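Local coordinates for protein DNA-entry nuclease inhibitor (Bacillus subtilis subsp. subtilis, PDB 4MQD) that inhibits the DNA-degrading activity of the DNA-entry nuclease, with which it forms a complex governing binding and entry of donor DNA in competent cells, at residues 4-9 with 101-106; 53-58 with 74-79; 17-22 with 29-34. All coordinates share one frame; numbering follows the deposited sequence.

Contact 1 (4-9 with 101-106); sequences MIKSWK and SFDLPK
Trp8 and Phe102 reach each other because both have CG beside the backbone N and anti to the carbonyl carbon (chi1 -81° and -57°), which turns the two rings toward each other. They meet as a T-shaped (edge-to-face) pair: the edge of Phe102 comes down on the five-membered part of the indole, CD2 of Phe102 lying 3.5 Å from Trp8 CD1, with the planes turned 76° apart. The pair joins strand 6-14, an outermost strand of the mixed β-sheet, to strand 100-102, an outermost strand of the antiparallel one. Phe64, on strand 59-66, touches both rings. The rim of the indole does polar work. Trp8 NE1 gives its hydrogen to a water at 2.9 Å, in the ring plane, and the same water accepts from Asp103 N at 2.8 Å, so the pyrrole edge is tied to the chain just where it bends in an inverse gamma turn centred on Asp103. Further out, the extended chain of Lys6 brings NZ to 3.6 Å from Asp103 OD2, a long salt bridge at the partly exposed border of the aromatic pair.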
# COMPACT_ATOMS: atom_id res chain seq x y z
N MSE A 4 19.24 -7.07 -3.36
CA MSE A 4 19.13 -8.29 -2.54
C MSE A 4 17.79 -8.30 -1.85
O MSE A 4 17.59 -7.59 -0.86
CB MSE A 4 20.28 -8.32 -1.54
CG MSE A 4 20.14 -9.40 -0.46
SE MSE A 4 19.82 -11.18 -1.24
CE MSE A 4 19.35 -12.10 0.44
N ILE A 5 16.87 -9.12 -2.35
CA ILE A 5 15.51 -9.19 -1.82
C ILE A 5 15.37 -10.36 -0.85
O ILE A 5 15.90 -11.45 -1.10
CB ILE A 5 14.47 -9.34 -2.95
CG1 ILE A 5 14.58 -8.15 -3.92
CG2 ILE A 5 13.06 -9.44 -2.38
CD1 ILE A 5 13.77 -8.32 -5.19
N LYS A 6 14.66 -10.13 0.25
CA LYS A 6 14.47 -11.14 1.28
C LYS A 6 13.21 -10.82 2.09
O LYS A 6 12.99 -9.66 2.46
CB LYS A 6 15.70 -11.19 2.18
CG LYS A 6 15.76 -12.37 3.14
CD LYS A 6 17.15 -12.48 3.76
CE LYS A 6 17.26 -13.66 4.71
NZ LYS A 6 18.63 -13.80 5.27
N SER A 7 12.39 -11.84 2.34
CA SER A 7 11.16 -11.68 3.11
C SER A 7 11.09 -12.69 4.25
O SER A 7 11.62 -13.80 4.14
CB SER A 7 9.93 -11.84 2.21
OG SER A 7 9.73 -10.69 1.41
N TRP A 8 10.42 -12.30 5.33
CA TRP A 8 10.28 -13.14 6.51
C TRP A 8 8.83 -13.50 6.77
O TRP A 8 7.92 -12.71 6.51
CB TRP A 8 10.85 -12.43 7.74
CG TRP A 8 12.33 -12.52 7.88
CD1 TRP A 8 13.03 -13.39 8.67
CD2 TRP A 8 13.31 -11.72 7.21
NE1 TRP A 8 14.38 -13.17 8.54
CE2 TRP A 8 14.58 -12.15 7.64
CE3 TRP A 8 13.23 -10.68 6.28
CZ2 TRP A 8 15.76 -11.57 7.18
CZ3 TRP A 8 14.40 -10.10 5.82
CH2 TRP A 8 15.65 -10.55 6.27
N LYS A 9 8.62 -14.70 7.30
CA LYS A 9 7.31 -15.13 7.78
C LYS A 9 6.79 -14.14 8.83
O LYS A 9 7.56 -13.67 9.66
CB LYS A 9 7.45 -16.52 8.40
CG LYS A 9 6.16 -17.16 8.89
CD LYS A 9 6.46 -18.43 9.66
CE LYS A 9 5.20 -19.09 10.18
NZ LYS A 9 4.32 -19.57 9.08
N SER A 101 14.22 -12.41 15.92
CA SER A 101 15.55 -12.26 15.33
C SER A 101 15.46 -12.28 13.81
O SER A 101 14.67 -13.04 13.24
CB SER A 101 16.47 -13.38 15.81
OG SER A 101 16.63 -13.33 17.21
N PHE A 102 16.26 -11.44 13.17
CA PHE A 102 16.28 -11.33 11.71
C PHE A 102 17.71 -11.21 11.23
O PHE A 102 18.46 -10.34 11.68
CB PHE A 102 15.46 -10.11 11.27
CG PHE A 102 14.03 -10.13 11.75
CD1 PHE A 102 13.69 -9.56 12.96
CD2 PHE A 102 13.04 -10.74 10.99
CE1 PHE A 102 12.38 -9.59 13.41
CE2 PHE A 102 11.73 -10.76 11.43
CZ PHE A 102 11.40 -10.19 12.64
N ASP A 103 18.10 -12.09 10.31
CA ASP A 103 19.45 -12.12 9.76
C ASP A 103 19.64 -10.99 8.75
O ASP A 103 19.49 -11.18 7.54
CB ASP A 103 19.72 -13.49 9.11
CG ASP A 103 21.16 -13.65 8.66
OD1 ASP A 103 22.07 -13.17 9.38
OD2 ASP A 103 21.39 -14.26 7.60
N LEU A 104 19.95 -9.80 9.26
CA LEU A 104 20.20 -8.63 8.44
C LEU A 104 21.70 -8.35 8.41
O LEU A 104 22.33 -8.27 9.46
CB LEU A 104 19.45 -7.43 9.02
CG LEU A 104 19.32 -6.18 8.14
CD1 LEU A 104 18.51 -6.47 6.88
CD2 LEU A 104 18.68 -5.05 8.93
N PRO A 105 22.29 -8.20 7.20
CA PRO A 105 23.73 -7.95 7.11
C PRO A 105 24.17 -6.61 7.71
O PRO A 105 23.34 -5.73 7.95
CB PRO A 105 24.01 -7.96 5.60
CG PRO A 105 22.84 -8.63 4.98
CD PRO A 105 21.68 -8.37 5.87
N LYS A 106 25.48 -6.47 7.93
CA LYS A 106 26.06 -5.22 8.40
C LYS A 106 25.89 -4.14 7.34
O LYS A 106 25.92 -4.44 6.14
CB LYS A 106 27.56 -5.38 8.70
CG LYS A 106 27.90 -6.40 9.77
CD LYS A 106 29.34 -6.26 10.26
CE LYS A 106 30.37 -6.59 9.18
NZ LYS A 106 30.30 -8.01 8.73
O HOH W 1 16.69 -14.46 9.70

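Contact 2 (53-58 with 74-79); sequences EAQRNT and SYEKKV
Gln55 and Glu76 link two connections of a fold built from two β-sheets: residues 53-58 carry the chain from strand 49-53 of the antiparallel sheet to strand 59-66 of the mixed one, while residues 74-79 lead into strand 77-85, an outermost strand of the mixed sheet. The direct bond is a single one. Gln55 NE2 donates to Glu76 OE1 at 2.8 Å, nearly straight at 164°, with the oxygen lying in the amide plane and approached almost along its C-O axis. The two extended side chains cross at about a right angle, and the amide and carboxylate planes are turned 68° apart. A second hydrogen bond runs from Arg56 NH1 back to Gln55 OE1 at 3.2 Å, tilted from both the carbonyl and guanidinium planes. As for charge, Arg56 NH1 also forms a salt bridge with Asp126; its guanidinium stays apart from Glu76, although the opposite charges probably still attract. Packing is slight between these surface segments, but Pro117 lies against both Gln55 and Glu76, and nearby Tyr75 meets the ring of Tyr17 of the second subunit. Water closes the network: one molecule donates to Gln55 OE1 at 2.9 Å and to Glu76 OE1 at 3.2 Å, and accepts from Arg56 NH2 in the guanidinium plane.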
# COMPACT_ATOMS: atom_id res chain seq x y z
N GLU A 53 6.50 3.52 17.77
CA GLU A 53 5.25 3.64 18.50
C GLU A 53 4.22 2.69 17.90
O GLU A 53 4.10 2.58 16.68
CB GLU A 53 4.73 5.07 18.41
CG GLU A 53 3.52 5.34 19.30
CD GLU A 53 2.64 6.47 18.79
OE1 GLU A 53 2.76 6.84 17.60
OE2 GLU A 53 1.82 6.98 19.58
N ALA A 54 3.48 2.01 18.77
CA ALA A 54 2.38 1.15 18.37
C ALA A 54 1.08 1.78 18.83
O ALA A 54 1.05 2.49 19.84
CB ALA A 54 2.55 -0.24 18.96
N GLN A 55 -0.00 1.51 18.10
CA GLN A 55 -1.30 2.12 18.39
C GLN A 55 -1.92 1.60 19.69
O GLN A 55 -2.55 2.36 20.42
CB GLN A 55 -2.27 1.87 17.24
CG GLN A 55 -1.93 2.64 15.98
CD GLN A 55 -3.03 2.57 14.94
OE1 GLN A 55 -3.76 1.59 14.87
NE2 GLN A 55 -3.15 3.63 14.14
N ARG A 56 -1.74 0.32 19.97
CA ARG A 56 -2.31 -0.29 21.17
C ARG A 56 -1.54 -1.53 21.62
O ARG A 56 -0.72 -2.07 20.87
CB ARG A 56 -3.78 -0.64 20.94
CG ARG A 56 -4.03 -1.53 19.73
CD ARG A 56 -5.51 -1.66 19.41
NE ARG A 56 -6.12 -0.38 19.07
CZ ARG A 56 -5.99 0.24 17.89
NH1 ARG A 56 -5.27 -0.29 16.90
NH2 ARG A 56 -6.59 1.41 17.70
N ASN A 57 -1.80 -1.95 22.85
CA ASN A 57 -1.20 -3.15 23.41
C ASN A 57 -2.06 -4.35 23.06
O ASN A 57 -3.18 -4.50 23.56
CB ASN A 57 -1.06 -3.01 24.92
CG ASN A 57 -0.18 -1.84 25.32
OD1 ASN A 57 0.76 -1.49 24.60
ND2 ASN A 57 -0.49 -1.23 26.45
N THR A 58 -1.53 -5.20 22.19
CA THR A 58 -2.28 -6.33 21.65
C THR A 58 -1.32 -7.32 21.01
O THR A 58 -0.12 -7.04 20.87
CB THR A 58 -3.31 -5.84 20.59
OG1 THR A 58 -4.10 -6.95 20.14
CG2 THR A 58 -2.61 -5.20 19.39
N SER A 74 -2.34 0.24 2.33
CA SER A 74 -3.15 0.57 3.50
C SER A 74 -2.29 0.76 4.75
O SER A 74 -1.61 -0.17 5.19
CB SER A 74 -4.19 -0.52 3.75
OG SER A 74 -4.95 -0.78 2.58
N TYR A 75 -2.33 1.97 5.32
CA TYR A 75 -1.63 2.26 6.57
C TYR A 75 -2.12 3.57 7.19
O TYR A 75 -2.70 4.42 6.51
CB TYR A 75 -0.12 2.33 6.36
CG TYR A 75 0.34 3.39 5.38
CD1 TYR A 75 0.40 3.12 4.01
CD2 TYR A 75 0.72 4.66 5.81
CE1 TYR A 75 0.83 4.08 3.11
CE2 TYR A 75 1.15 5.62 4.92
CZ TYR A 75 1.20 5.33 3.57
OH TYR A 75 1.62 6.28 2.68
N GLU A 76 -1.89 3.73 8.49
CA GLU A 76 -2.24 4.95 9.22
C GLU A 76 -1.02 5.74 9.69
O GLU A 76 -1.17 6.85 10.20
CB GLU A 76 -3.14 4.60 10.41
CG GLU A 76 -4.52 4.12 10.00
CD GLU A 76 -5.54 4.20 11.12
OE1 GLU A 76 -5.14 4.15 12.30
OE2 GLU A 76 -6.74 4.31 10.81
N LYS A 77 0.17 5.19 9.50
CA LYS A 77 1.41 5.86 9.87
C LYS A 77 2.57 5.28 9.08
O LYS A 77 2.68 4.07 8.92
CB LYS A 77 1.68 5.69 11.37
CG LYS A 77 2.87 6.47 11.92
CD LYS A 77 2.67 7.98 11.79
CE LYS A 77 3.52 8.75 12.79
NZ LYS A 77 3.23 10.21 12.73
N LYS A 78 3.43 6.16 8.56
CA LYS A 78 4.66 5.77 7.89
C LYS A 78 5.82 6.52 8.52
O LYS A 78 5.80 7.75 8.59
CB LYS A 78 4.58 6.08 6.39
CG LYS A 78 5.81 5.68 5.61
CD LYS A 78 5.67 6.01 4.13
CE LYS A 78 6.93 5.64 3.36
NZ LYS A 78 6.80 5.90 1.90
N VAL A 79 6.82 5.78 8.98
CA VAL A 79 8.00 6.37 9.59
C VAL A 79 9.23 5.78 8.92
O VAL A 79 9.38 4.57 8.86
CB VAL A 79 8.06 6.06 11.10
CG1 VAL A 79 9.12 6.91 11.77
CG2 VAL A 79 6.70 6.31 11.74
O HOH W 2 -6.50 2.54 14.75

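Contact 3 (17-22 with 29-34); sequences YHQFTV and PPVMDW
Gln19 and Trp34 form the close-fitting part of this contact, in which the loop after strand 19-24 folds back over that strand, the middle one of the antiparallel sheet. With CG between the backbone N and the carbonyl carbon (chi1 78°), Gln19 sends its amide to the indole edge. Trp34 NE1 donates to Gln19 OE1 in the ring plane, a straight but weak bond at 3.4 Å, and the amide stands 81° to the ring. Val31 CG1, from an exposed position, packs 3.5 Å from Gln19 OE1, while Met32 CB covers part of one indole face. Towards Pro29 the fit is looser: Thr21 CG2 slides past the ring, 4.1 Å from Pro29 CB; the Thr21 hydroxyl is bonded to Ser51. An alanine in place of Gln19 is likely to leave the indole N-H without this acceptor and open a gap beside Val31 and Trp34. Gln19 NE2, a donor close to Trp34 NE1 but not bonded to it, donates to Tyr17 O at 3.2 Å, which favours OE1 as the indole's acceptor. The buried amide thus finds a partner for each end, in the turn before its strand and, weakly, in the returning loop.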
# COMPACT_ATOMS: atom_id res chain seq x y z
N TYR A 17 3.10 -1.33 26.49
CA TYR A 17 3.49 0.08 26.60
C TYR A 17 3.60 0.78 25.24
O TYR A 17 4.48 1.63 25.03
CB TYR A 17 4.79 0.21 27.40
CG TYR A 17 4.70 -0.46 28.76
CD1 TYR A 17 4.05 0.16 29.82
CD2 TYR A 17 5.25 -1.72 28.98
CE1 TYR A 17 3.97 -0.45 31.06
CE2 TYR A 17 5.17 -2.34 30.21
CZ TYR A 17 4.53 -1.69 31.25
OH TYR A 17 4.45 -2.30 32.49
N HIS A 18 2.71 0.41 24.32
CA HIS A 18 2.58 1.06 23.02
C HIS A 18 3.90 1.22 22.26
O HIS A 18 4.14 2.27 21.65
CB HIS A 18 1.91 2.43 23.19
CG HIS A 18 0.58 2.36 23.87
ND1 HIS A 18 0.44 2.41 25.24
CD2 HIS A 18 -0.67 2.23 23.36
CE1 HIS A 18 -0.84 2.32 25.55
NE2 HIS A 18 -1.54 2.21 24.43
N GLN A 19 4.73 0.19 22.28
CA GLN A 19 6.02 0.25 21.59
C GLN A 19 6.62 -1.13 21.30
O GLN A 19 6.29 -2.12 21.96
CB GLN A 19 7.02 1.08 22.40
CG GLN A 19 7.65 0.36 23.58
CD GLN A 19 8.37 1.30 24.53
OE1 GLN A 19 9.59 1.48 24.43
NE2 GLN A 19 7.63 1.91 25.44
N PHE A 20 7.49 -1.16 20.30
CA PHE A 20 8.41 -2.27 20.08
C PHE A 20 9.72 -1.68 19.56
O PHE A 20 9.72 -0.58 19.00
CB PHE A 20 7.83 -3.30 19.11
CG PHE A 20 7.51 -2.75 17.75
CD1 PHE A 20 8.48 -2.75 16.75
CD2 PHE A 20 6.25 -2.25 17.47
CE1 PHE A 20 8.18 -2.24 15.49
CE2 PHE A 20 5.96 -1.75 16.21
CZ PHE A 20 6.92 -1.74 15.22
N THR A 21 10.81 -2.41 19.73
CA THR A 21 12.14 -1.85 19.49
C THR A 21 12.99 -2.74 18.60
O THR A 21 13.08 -3.95 18.81
CB THR A 21 12.86 -1.62 20.83
OG1 THR A 21 12.08 -0.74 21.65
CG2 THR A 21 14.24 -1.00 20.61
N VAL A 22 13.60 -2.11 17.60
CA VAL A 22 14.56 -2.77 16.71
C VAL A 22 15.95 -2.43 17.21
O VAL A 22 16.29 -1.25 17.35
CB VAL A 22 14.40 -2.28 15.26
CG1 VAL A 22 15.36 -3.01 14.33
CG2 VAL A 22 12.95 -2.44 14.79
N PRO A 29 18.61 -2.61 24.74
CA PRO A 29 18.12 -1.25 24.56
C PRO A 29 17.22 -0.78 25.71
O PRO A 29 16.45 -1.58 26.25
CB PRO A 29 17.30 -1.36 23.28
CG PRO A 29 16.75 -2.74 23.34
CD PRO A 29 17.80 -3.59 24.00
N PRO A 30 17.30 0.51 26.07
CA PRO A 30 16.43 1.06 27.10
C PRO A 30 15.03 1.36 26.57
O PRO A 30 14.79 1.24 25.36
CB PRO A 30 17.14 2.36 27.49
CG PRO A 30 17.78 2.80 26.21
CD PRO A 30 18.19 1.54 25.50
N VAL A 31 14.13 1.75 27.47
CA VAL A 31 12.80 2.20 27.09
C VAL A 31 12.88 3.70 26.80
O VAL A 31 13.49 4.45 27.56
CB VAL A 31 11.76 1.91 28.19
CG1 VAL A 31 10.36 2.32 27.74
CG2 VAL A 31 11.78 0.44 28.56
N MSE A 32 12.27 4.13 25.70
CA MSE A 32 12.44 5.49 25.19
C MSE A 32 11.47 6.45 25.82
O MSE A 32 10.40 6.05 26.28
CB MSE A 32 12.22 5.52 23.68
CG MSE A 32 13.13 4.56 22.93
SE MSE A 32 15.02 5.11 23.01
CE MSE A 32 15.76 3.62 21.95
N ASP A 33 11.84 7.73 25.84
CA ASP A 33 10.98 8.78 26.38
C ASP A 33 9.93 9.19 25.35
O ASP A 33 10.20 10.01 24.47
CB ASP A 33 11.80 10.00 26.81
CG ASP A 33 10.96 11.09 27.49
OD1 ASP A 33 9.81 10.81 27.89
OD2 ASP A 33 11.47 12.22 27.63
N TRP A 34 8.73 8.63 25.49
CA TRP A 34 7.65 8.87 24.54
C TRP A 34 6.86 10.13 24.88
O TRP A 34 5.72 10.07 25.34
CB TRP A 34 6.74 7.65 24.46
CG TRP A 34 7.41 6.50 23.78
CD1 TRP A 34 7.95 5.40 24.38
CD2 TRP A 34 7.64 6.36 22.38
NE1 TRP A 34 8.49 4.57 23.43
CE2 TRP A 34 8.31 5.13 22.19
CE3 TRP A 34 7.33 7.14 21.26
CZ2 TRP A 34 8.68 4.67 20.93
CZ3 TRP A 34 7.70 6.68 20.00
CH2 TRP A 34 8.37 5.46 19.85

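Contact 1 closes the longest loop of the three, and within it contact 3 comes first and contact 2 follows. Contacts 2 and 3, with centres about 14 Å apart, adjoin: His18 of 17-22 and Ala54 of 53-58 share a backbone hydrogen bond, and Asn57 OD1 probably accepts another from His18 N. Contact 1 lies on the other side of the chain's centre, its centre about 22 Å from each of theirs. It pairs edges of the two sheets, through strands 6-14 and 100-102; contact 2 links the loop between strands 49-53 and 59-66 to the approach to strand 77-85, near the second subunit; contact 3 lies on the middle strand of the antiparallel sheet.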